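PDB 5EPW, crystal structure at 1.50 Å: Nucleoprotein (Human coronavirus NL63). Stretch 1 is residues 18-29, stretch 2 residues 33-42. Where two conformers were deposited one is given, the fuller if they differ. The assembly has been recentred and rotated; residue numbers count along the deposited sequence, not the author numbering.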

# COMPACT_ATOMS: atom_id res chain seq x y z
N PRO B 18 24.43 -1.89 -5.60
CA PRO B 18 23.89 -1.45 -4.29
C PRO B 18 22.53 -2.16 -3.95
O PRO B 18 21.51 -1.96 -4.63
CB PRO B 18 23.76 0.07 -4.46
CG PRO B 18 23.68 0.29 -5.95
CD PRO B 18 24.43 -0.82 -6.62
N SER B 19 22.56 -3.01 -2.94
CA SER B 19 21.51 -3.99 -2.65
C SER B 19 20.25 -3.22 -2.28
O SER B 19 20.31 -2.21 -1.57
CB SER B 19 21.96 -4.83 -1.41
OG SER B 19 21.09 -5.90 -0.97
N GLN B 20 19.10 -3.74 -2.69
CA GLN B 20 17.81 -3.28 -2.11
C GLN B 20 17.80 -3.51 -0.59
O GLN B 20 17.04 -2.84 0.13
CB GLN B 20 16.63 -4.08 -2.79
CG GLN B 20 16.33 -3.79 -4.24
CD GLN B 20 16.04 -2.37 -4.49
OE1 GLN B 20 15.02 -1.84 -4.01
NE2 GLN B 20 16.94 -1.70 -5.23
N LEU B 21 18.62 -4.41 -0.02
CA LEU B 21 18.68 -4.56 1.43
C LEU B 21 19.35 -3.44 2.17
O LEU B 21 19.27 -3.41 3.41
CB LEU B 21 19.32 -5.88 1.85
CG LEU B 21 18.61 -7.11 1.31
CD1 LEU B 21 19.63 -8.21 1.10
CD2 LEU B 21 17.45 -7.51 2.22
N LYS B 22 19.92 -2.47 1.43
CA LYS B 22 20.43 -1.22 1.94
C LYS B 22 19.30 -0.25 2.17
O LYS B 22 19.50 0.77 2.85
CB LYS B 22 21.46 -0.55 0.96
N LYS B 23 18.12 -0.52 1.58
CA LYS B 23 16.94 0.36 1.78
C LYS B 23 16.08 -0.20 2.86
O LYS B 23 16.08 -1.40 3.05
CB LYS B 23 16.10 0.51 0.49
CG LYS B 23 16.87 1.13 -0.66
CD LYS B 23 16.36 0.74 -2.01
CE LYS B 23 15.45 1.78 -2.55
NZ LYS B 23 14.68 1.14 -3.68
N PRO B 24 15.28 0.66 3.56
CA PRO B 24 14.25 0.20 4.50
C PRO B 24 13.29 -0.83 3.74
O PRO B 24 13.03 -0.68 2.53
CB PRO B 24 13.51 1.47 4.92
CG PRO B 24 14.26 2.65 4.36
CD PRO B 24 15.21 2.14 3.28
N ARG B 25 12.74 -1.73 4.53
CA ARG B 25 11.94 -2.83 3.91
C ARG B 25 10.72 -2.30 3.10
O ARG B 25 10.34 -2.87 2.08
CB ARG B 25 11.47 -3.74 5.03
CG ARG B 25 10.72 -4.99 4.55
CD ARG B 25 10.62 -5.99 5.68
NE ARG B 25 9.61 -7.02 5.37
CZ ARG B 25 9.64 -8.27 5.80
NH1 ARG B 25 10.53 -8.69 6.71
NH2 ARG B 25 8.65 -9.11 5.50
N TRP B 26 10.13 -1.18 3.50
CA TRP B 26 9.02 -0.58 2.83
C TRP B 26 9.32 0.15 1.53
O TRP B 26 8.42 0.58 0.83
CB TRP B 26 8.23 0.34 3.78
CG TRP B 26 9.01 1.45 4.41
CD1 TRP B 26 9.08 2.72 3.93
CD2 TRP B 26 9.84 1.40 5.58
NE1 TRP B 26 9.88 3.46 4.74
CE2 TRP B 26 10.38 2.72 5.77
CE3 TRP B 26 10.09 0.42 6.58
CZ2 TRP B 26 11.20 3.06 6.90
CZ3 TRP B 26 10.90 0.79 7.69
CH2 TRP B 26 11.44 2.09 7.80
N LYS B 27 10.63 0.30 1.22
CA LYS B 27 11.06 0.92 -0.05
C LYS B 27 11.80 -0.01 -1.01
O LYS B 27 12.29 0.46 -2.06
CB LYS B 27 11.99 2.09 0.30
CG LYS B 27 11.28 3.20 1.03
CD LYS B 27 10.08 3.78 0.38
CE LYS B 27 9.62 5.20 0.86
NZ LYS B 27 8.44 5.67 0.11
N ARG B 28 11.76 -1.33 -0.72
CA ARG B 28 12.43 -2.28 -1.62
C ARG B 28 11.64 -2.58 -2.86
O ARG B 28 10.39 -2.60 -2.83
CB ARG B 28 12.78 -3.54 -0.85
CG ARG B 28 13.70 -3.26 0.34
CD ARG B 28 14.13 -4.52 1.15
NE ARG B 28 14.89 -4.07 2.30
CZ ARG B 28 14.98 -4.71 3.44
NH1 ARG B 28 14.34 -5.85 3.73
NH2 ARG B 28 15.62 -4.09 4.43
N VAL B 29 12.32 -2.86 -3.96
CA VAL B 29 11.71 -3.17 -5.21
C VAL B 29 12.34 -4.49 -5.67
O VAL B 29 13.53 -4.54 -6.05
CB VAL B 29 11.93 -2.06 -6.29
CG1 VAL B 29 11.35 -2.52 -7.60
CG2 VAL B 29 11.36 -0.74 -5.83
N GLU B 33 17.22 -10.69 -9.53
CA GLU B 33 18.51 -10.52 -8.83
C GLU B 33 18.36 -10.49 -7.32
O GLU B 33 19.14 -11.04 -6.57
CB GLU B 33 19.18 -9.22 -9.32
CG GLU B 33 19.16 -8.97 -10.84
CD GLU B 33 17.89 -8.32 -11.38
OE1 GLU B 33 17.16 -9.01 -12.07
OE2 GLU B 33 17.65 -7.11 -11.15
N GLU B 34 17.31 -9.80 -6.83
CA GLU B 34 17.04 -9.71 -5.39
C GLU B 34 15.50 -9.82 -5.26
O GLU B 34 14.72 -8.85 -5.40
CB GLU B 34 17.48 -8.37 -4.82
CG GLU B 34 19.02 -8.21 -4.71
CD GLU B 34 19.38 -6.98 -3.90
OE1 GLU B 34 19.15 -5.92 -4.45
OE2 GLU B 34 19.84 -7.12 -2.73
N ASN B 35 15.10 -11.06 -5.05
CA ASN B 35 13.69 -11.41 -5.26
C ASN B 35 12.80 -11.14 -4.02
O ASN B 35 13.23 -10.51 -3.05
CB ASN B 35 13.60 -12.82 -5.80
CG ASN B 35 13.95 -13.87 -4.76
OD1 ASN B 35 13.90 -13.67 -3.51
ND2 ASN B 35 14.37 -15.06 -5.30
N VAL B 36 11.56 -11.59 -4.11
CA VAL B 36 10.61 -11.31 -3.06
C VAL B 36 11.02 -11.93 -1.69
O VAL B 36 10.78 -11.35 -0.64
CB VAL B 36 9.18 -11.73 -3.48
CG1 VAL B 36 8.18 -11.69 -2.34
CG2 VAL B 36 8.75 -10.88 -4.63
N ILE B 37 11.53 -13.16 -1.75
CA ILE B 37 12.01 -13.77 -0.53
C ILE B 37 13.19 -13.02 0.11
O ILE B 37 13.25 -12.83 1.34
CB ILE B 37 12.42 -15.25 -0.79
CG1 ILE B 37 11.25 -16.10 -1.19
CG2 ILE B 37 13.27 -15.82 0.37
CD1 ILE B 37 11.60 -17.44 -1.82
N GLN B 38 14.11 -12.52 -0.75
CA GLN B 38 15.27 -11.79 -0.31
C GLN B 38 14.89 -10.42 0.27
O GLN B 38 15.37 -10.00 1.29
CB GLN B 38 16.27 -11.71 -1.50
CG GLN B 38 16.83 -13.09 -1.98
CD GLN B 38 17.67 -12.96 -3.29
OE1 GLN B 38 17.16 -12.94 -4.44
NE2 GLN B 38 18.99 -12.83 -3.11
N CYS B 39 13.96 -9.71 -0.38
CA CYS B 39 13.57 -8.38 0.06
C CYS B 39 12.57 -8.34 1.20
O CYS B 39 12.65 -7.47 2.03
CB CYS B 39 12.92 -7.57 -1.09
SG CYS B 39 14.04 -7.14 -2.44
N PHE B 40 11.65 -9.32 1.23
CA PHE B 40 10.57 -9.33 2.15
C PHE B 40 10.63 -10.58 3.01
O PHE B 40 11.32 -10.61 4.01
CB PHE B 40 9.23 -9.06 1.42
CG PHE B 40 9.24 -7.84 0.54
CD1 PHE B 40 9.43 -6.60 1.08
CD2 PHE B 40 9.05 -7.90 -0.81
CE1 PHE B 40 9.41 -5.45 0.25
CE2 PHE B 40 9.07 -6.75 -1.66
CZ PHE B 40 9.31 -5.53 -1.08
N GLY B 41 10.07 -11.61 2.53
CA GLY B 41 10.13 -12.95 3.19
C GLY B 41 9.25 -13.93 2.45
O GLY B 41 8.70 -13.64 1.39
N PRO B 42 9.14 -15.19 2.94
CA PRO B 42 8.39 -16.19 2.32
C PRO B 42 6.90 -15.91 2.32
O PRO B 42 6.39 -15.17 3.21
CB PRO B 42 8.75 -17.42 3.18
CG PRO B 42 9.07 -16.88 4.52
CD PRO B 42 9.74 -15.59 4.24

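A few directed hydrogen bonds to the flank and last carbonyl of a short helix, together with one buried ring, can be enough to pin a loop against it, and this segment of the NL63 coronavirus nucleoprotein is a compact example. Some 498 Å² of surface, both sides summed, is buried where the loop and 3-10 turns of residues 18-29 meet the helix of residues 36-39 and its flanks.

The first anchor precedes the helix. The CA-to-CB bond of E34 points toward the other stretch, and its carboxylate takes up two donors at the start of a 3-10 turn. The backbone N of Q20 donates to E34 OE1 over 2.8 Å in a nearly straight hydrogen bond, while S19 OG donates to E34 OE2 at 2.5 Å, a very short one. A glutamate suits this place because its two oxygens can receive both groups at once. S19 OG also accepts from L21 N at 3.0 Å, so one hydroxyl both donates to the carboxylate and accepts from the turn.

N35, whose CA-to-CB bond points away from the other stretch, serves the helix itself. As N-cap it accepts from Q38 N through N35 OD1 at 3.0 Å, and Q38 returns the favour, Q38 OE1 receiving N35 N at 2.9 Å. V36 and I37 make no contact across the stretches. Q38 touches the loop through its backbone, with L21 CD2 resting 3.4 Å from Q38 O.

C39 is buried, its small, weakly polar side chain fitting where the loop comes close: C39 SG lies 4.0 Å from Q20 CB. Its carbonyl provides the second anchor. R28 NH1 donates to C39 O over 2.9 Å, with the oxygen at the edge of the guanidinium, near its plane, where its N-H groups point. The extended arginine is held from its own stretch too, since R28 NE and R28 NH2 donate to K23 O at 3.0 and 3.1 Å. One guanidinium thus ties a loop carbonyl to a helical one.

F40, the first residue to leave helical geometry, is buried and loses more area to the other stretch than any other residue here. The slightly positive C-H edge of an aromatic ring suits nearby carbonyls: F40 CE1 lies 3.3 Å from R25 O and F40 CZ 3.6 Å from R28 O. The aliphatic part of R25 packs on the ring, R25 CG 4.0 Å from F40 CD1, while R25 NE and R25 NH2 bond elsewhere in the structure. G41 contributes little and P42 makes no contact.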